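Vacuolar protein sorting 29 (Cryptosporidium parvum, PDB 2A22) probably serves in vesicular protein sorting, as in retromer, as a VPS29-family protein with a calcineurin-like phosphoesterase fold. Local coordinates at residues A[142-154]-A[163-177]. Residues are numbered along the deposited sequence; the frame is centred on the assembly and turned at random.
Sequences CDILVTGHTHKLR and FLNPGTATGAFSALT
Leu164 is hydrogen-bonded to strand 144-147 through both its backbone N and O: its N donates to Leu145 O and its O accepts from Thr147 N. Strands 144-147 and 163-165 thus pair in parallel, their axes approaching to 4.9 Å. Water 1 also bridges Leu164 O and Thr147 OG1. On its other side strand 163-165 pairs antiparallel with Arg154, through Arg154 N to Asn165 O and Asn165 N to Arg154 O.

Apolar side chains pack on both faces of the two strands. Leu145 CD2 meets the edge of the Phe163 ring, 4.0 Å from CD1, on the face covered by helix 130-140. Ile144 CG2 touches Leu164 CD1 at 3.7 Å on the other face, where both also meet Met187 of strand 183-190.

At the end of the pairing, the side chain of Asn165 reaches in among the backbone of 147-152. With CG anti to the backbone N (chi1 -178°), the amide is carried toward the loop, between Thr147 O and Lys152 O. Its ND2 comes within 3.1 Å of Thr150 OG1, which is hydrogen-bonded to Asp128. Its OD1 takes the N-H of Gly167 at 2.8 Å, an Asx turn, and a bond from water 3, which accepts from His151 N.

The His151 ring is held between two aliphatic carbons. Ser174 CB stands over the centre of one face, 3.4 Å from the ring centroid, and Thr168 CB covers the opposite face nearer the rim. Ala172 O lies near the ring plane, 2.9 Å from ND1, while NE2 is hydrogen-bonded to Lys35. Nearby, Thr177 OG1 donates to Thr150 O from outside the carbonyl plane.

Strand 144-147 leads into the Gly-His-Thr-His loop characteristic of calcineurin-like phosphoesterases, packed against the Asn-Pro-Gly turn. His149 of this loop is hydrogen-bonded to His120 and, with Asp87, faces a possible vacant metal site.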
# COMPACT_ATOMS: atom_id res chain seq x y z
N CYS A 142 -16.04 -0.38 -2.00
CA CYS A 142 -15.21 0.42 -1.10
C CYS A 142 -15.23 1.91 -1.47
O CYS A 142 -15.60 2.26 -2.59
CB CYS A 142 -13.78 -0.16 -1.02
SG CYS A 142 -12.96 -0.24 -2.60
N ASP A 143 -14.88 2.77 -0.52
CA ASP A 143 -14.72 4.21 -0.77
C ASP A 143 -13.34 4.54 -1.30
O ASP A 143 -13.17 5.51 -2.03
CB ASP A 143 -14.95 5.00 0.52
CG ASP A 143 -16.27 4.68 1.14
OD1 ASP A 143 -17.28 4.87 0.45
OD2 ASP A 143 -16.30 4.23 2.29
N ILE A 144 -12.33 3.76 -0.90
CA ILE A 144 -10.95 3.98 -1.32
C ILE A 144 -10.40 2.62 -1.73
O ILE A 144 -10.54 1.62 -1.01
CB ILE A 144 -10.07 4.60 -0.19
CG1 ILE A 144 -10.66 5.92 0.33
CG2 ILE A 144 -8.60 4.77 -0.67
CD1 ILE A 144 -10.01 6.47 1.64
N LEU A 145 -9.79 2.58 -2.91
CA LEU A 145 -9.16 1.35 -3.37
C LEU A 145 -7.63 1.49 -3.45
O LEU A 145 -7.11 2.38 -4.14
CB LEU A 145 -9.73 0.93 -4.73
CG LEU A 145 -9.13 -0.33 -5.36
CD1 LEU A 145 -9.48 -1.62 -4.54
CD2 LEU A 145 -9.61 -0.49 -6.81
N VAL A 146 -6.94 0.56 -2.78
CA VAL A 146 -5.47 0.54 -2.78
C VAL A 146 -4.92 -0.70 -3.51
O VAL A 146 -5.15 -1.85 -3.11
CB VAL A 146 -4.94 0.58 -1.33
CG1 VAL A 146 -3.39 0.75 -1.31
CG2 VAL A 146 -5.64 1.72 -0.54
N THR A 147 -4.18 -0.46 -4.59
CA THR A 147 -3.60 -1.54 -5.38
C THR A 147 -2.12 -1.22 -5.67
O THR A 147 -1.69 -0.06 -5.54
CB THR A 147 -4.35 -1.74 -6.71
OG1 THR A 147 -4.17 -0.58 -7.53
CG2 THR A 147 -5.86 -1.95 -6.46
N GLY A 148 -1.35 -2.24 -6.06
CA GLY A 148 0.06 -2.05 -6.42
C GLY A 148 0.39 -2.63 -7.78
O GLY A 148 -0.21 -2.25 -8.81
N HIS A 149 1.35 -3.54 -7.77
CA HIS A 149 1.76 -4.33 -8.93
C HIS A 149 2.58 -3.61 -10.01
O HIS A 149 3.59 -4.12 -10.48
CB HIS A 149 0.59 -5.11 -9.57
CG HIS A 149 1.03 -6.00 -10.68
ND1 HIS A 149 1.80 -7.13 -10.47
CD2 HIS A 149 0.90 -5.88 -12.03
CE1 HIS A 149 2.09 -7.69 -11.63
NE2 HIS A 149 1.56 -6.95 -12.59
N THR A 150 2.14 -2.43 -10.41
CA THR A 150 2.72 -1.76 -11.58
C THR A 150 3.94 -0.86 -11.30
O THR A 150 4.60 -0.39 -12.24
CB THR A 150 1.66 -0.93 -12.25
OG1 THR A 150 1.18 0.05 -11.30
CG2 THR A 150 0.48 -1.84 -12.66
N HIS A 151 4.22 -0.60 -10.02
CA HIS A 151 5.27 0.37 -9.59
C HIS A 151 5.01 1.82 -10.00
O HIS A 151 5.92 2.64 -10.00
CB HIS A 151 6.70 -0.06 -10.04
CG HIS A 151 7.17 -1.36 -9.45
ND1 HIS A 151 8.51 -1.68 -9.31
CD2 HIS A 151 6.48 -2.42 -8.97
CE1 HIS A 151 8.62 -2.87 -8.77
NE2 HIS A 151 7.40 -3.35 -8.55
N LYS A 152 3.76 2.13 -10.33
CA LYS A 152 3.39 3.46 -10.68
C LYS A 152 2.66 4.12 -9.52
O LYS A 152 1.47 3.85 -9.28
CB LYS A 152 2.50 3.51 -11.92
CG LYS A 152 2.41 4.95 -12.47
CD LYS A 152 1.42 5.11 -13.62
CE LYS A 152 1.77 6.40 -14.41
NZ LYS A 152 0.81 6.73 -15.52
N LEU A 153 3.38 5.02 -8.86
CA LEU A 153 2.85 5.86 -7.81
C LEU A 153 1.70 6.69 -8.38
O LEU A 153 1.85 7.36 -9.41
CB LEU A 153 3.96 6.76 -7.29
CG LEU A 153 3.84 7.62 -6.03
CD1 LEU A 153 3.43 6.80 -4.79
CD2 LEU A 153 5.18 8.34 -5.83
N ARG A 154 0.54 6.62 -7.73
CA ARG A 154 -0.61 7.34 -8.24
C ARG A 154 -1.71 7.61 -7.21
O ARG A 154 -2.00 6.77 -6.36
CB ARG A 154 -1.24 6.61 -9.42
CG ARG A 154 -2.25 7.49 -10.18
CD ARG A 154 -2.72 6.84 -11.46
NE ARG A 154 -3.31 5.51 -11.26
CZ ARG A 154 -3.78 4.74 -12.23
NH1 ARG A 154 -3.75 5.15 -13.49
NH2 ARG A 154 -4.28 3.55 -11.95
N PHE A 163 -8.52 6.31 -5.65
CA PHE A 163 -7.67 5.20 -6.15
C PHE A 163 -6.20 5.50 -5.92
O PHE A 163 -5.66 6.49 -6.45
CB PHE A 163 -7.93 4.96 -7.64
CG PHE A 163 -9.35 4.62 -7.95
CD1 PHE A 163 -9.77 3.28 -7.99
CD2 PHE A 163 -10.30 5.62 -8.12
CE1 PHE A 163 -11.11 2.95 -8.24
CE2 PHE A 163 -11.64 5.30 -8.37
CZ PHE A 163 -12.05 3.96 -8.42
N LEU A 164 -5.56 4.67 -5.09
CA LEU A 164 -4.17 4.92 -4.66
C LEU A 164 -3.29 3.73 -5.05
O LEU A 164 -3.73 2.57 -4.97
CB LEU A 164 -4.13 5.14 -3.15
CG LEU A 164 -5.16 6.16 -2.60
CD1 LEU A 164 -5.20 6.19 -1.11
CD2 LEU A 164 -4.84 7.56 -3.11
N ASN A 165 -2.06 4.03 -5.46
CA ASN A 165 -1.04 3.00 -5.68
C ASN A 165 0.21 3.58 -5.06
O ASN A 165 0.68 4.60 -5.53
CB ASN A 165 -0.83 2.71 -7.18
CG ASN A 165 0.20 1.62 -7.47
OD1 ASN A 165 1.17 1.42 -6.72
ND2 ASN A 165 0.02 0.92 -8.61
N PRO A 166 0.69 2.97 -3.97
CA PRO A 166 1.81 3.51 -3.22
C PRO A 166 3.15 3.31 -3.91
O PRO A 166 4.16 3.82 -3.42
CB PRO A 166 1.74 2.73 -1.90
CG PRO A 166 1.22 1.43 -2.28
CD PRO A 166 0.18 1.73 -3.34
N GLY A 167 3.15 2.63 -5.07
CA GLY A 167 4.37 2.35 -5.81
C GLY A 167 5.20 1.28 -5.14
O GLY A 167 4.71 0.54 -4.25
N THR A 168 6.46 1.17 -5.57
CA THR A 168 7.41 0.21 -4.95
C THR A 168 8.12 0.89 -3.79
O THR A 168 8.74 1.93 -3.97
CB THR A 168 8.46 -0.34 -5.97
OG1 THR A 168 9.52 -0.97 -5.25
CG2 THR A 168 9.06 0.79 -6.87
N ALA A 169 8.01 0.32 -2.59
CA ALA A 169 8.66 0.89 -1.41
C ALA A 169 10.20 0.90 -1.51
O ALA A 169 10.86 1.65 -0.80
CB ALA A 169 8.26 0.10 -0.17
N THR A 170 10.76 -0.03 -2.28
CA THR A 170 12.22 -0.24 -2.33
C THR A 170 12.88 0.36 -3.59
O THR A 170 14.10 0.50 -3.65
CB THR A 170 12.58 -1.75 -2.28
OG1 THR A 170 11.89 -2.47 -3.34
CG2 THR A 170 12.23 -2.34 -0.92
N GLY A 171 12.07 0.70 -4.59
CA GLY A 171 12.61 1.06 -5.89
C GLY A 171 13.07 -0.13 -6.73
O GLY A 171 13.78 0.05 -7.73
N ALA A 172 12.66 -1.33 -6.32
CA ALA A 172 12.89 -2.55 -7.10
C ALA A 172 12.38 -2.36 -8.53
O ALA A 172 11.35 -1.68 -8.74
CB ALA A 172 12.18 -3.75 -6.45
N PHE A 173 13.09 -2.94 -9.49
CA PHE A 173 12.75 -2.73 -10.91
C PHE A 173 11.53 -3.55 -11.33
O PHE A 173 11.42 -4.73 -11.00
CB PHE A 173 13.95 -3.01 -11.85
CG PHE A 173 13.71 -2.62 -13.31
CD1 PHE A 173 14.02 -1.33 -13.77
CD2 PHE A 173 13.24 -3.55 -14.23
CE1 PHE A 173 13.82 -0.97 -15.13
CE2 PHE A 173 13.06 -3.20 -15.62
CZ PHE A 173 13.32 -1.92 -16.05
N SER A 174 10.63 -2.89 -12.05
CA SER A 174 9.61 -3.53 -12.87
C SER A 174 9.62 -2.84 -14.25
O SER A 174 9.68 -1.61 -14.32
CB SER A 174 8.23 -3.32 -12.26
OG SER A 174 7.22 -3.49 -13.25
N ALA A 175 9.55 -3.61 -15.33
CA ALA A 175 9.49 -3.01 -16.68
C ALA A 175 8.20 -2.22 -16.93
O ALA A 175 8.11 -1.44 -17.90
CB ALA A 175 9.69 -4.08 -17.79
N LEU A 176 7.19 -2.44 -16.07
CA LEU A 176 5.94 -1.67 -16.15
C LEU A 176 6.15 -0.18 -15.90
O LEU A 176 5.54 0.67 -16.56
CB LEU A 176 4.88 -2.24 -15.21
CG LEU A 176 3.92 -3.35 -15.67
CD1 LEU A 176 4.40 -4.11 -16.90
CD2 LEU A 176 3.48 -4.31 -14.53
N THR A 177 7.04 0.14 -14.95
CA THR A 177 7.38 1.54 -14.66
C THR A 177 8.89 1.63 -14.38
O THR A 177 9.32 1.70 -13.21
CB THR A 177 6.57 2.07 -13.45
OG1 THR A 177 5.20 1.67 -13.58
CG2 THR A 177 6.68 3.61 -13.33
O HOH W 1 -5.49 1.92 -7.26
O HOH W 2 5.70 -5.06 -11.95
O HOH W 3 3.00 -0.41 -7.44
O HOH W 4 10.28 -0.03 -11.25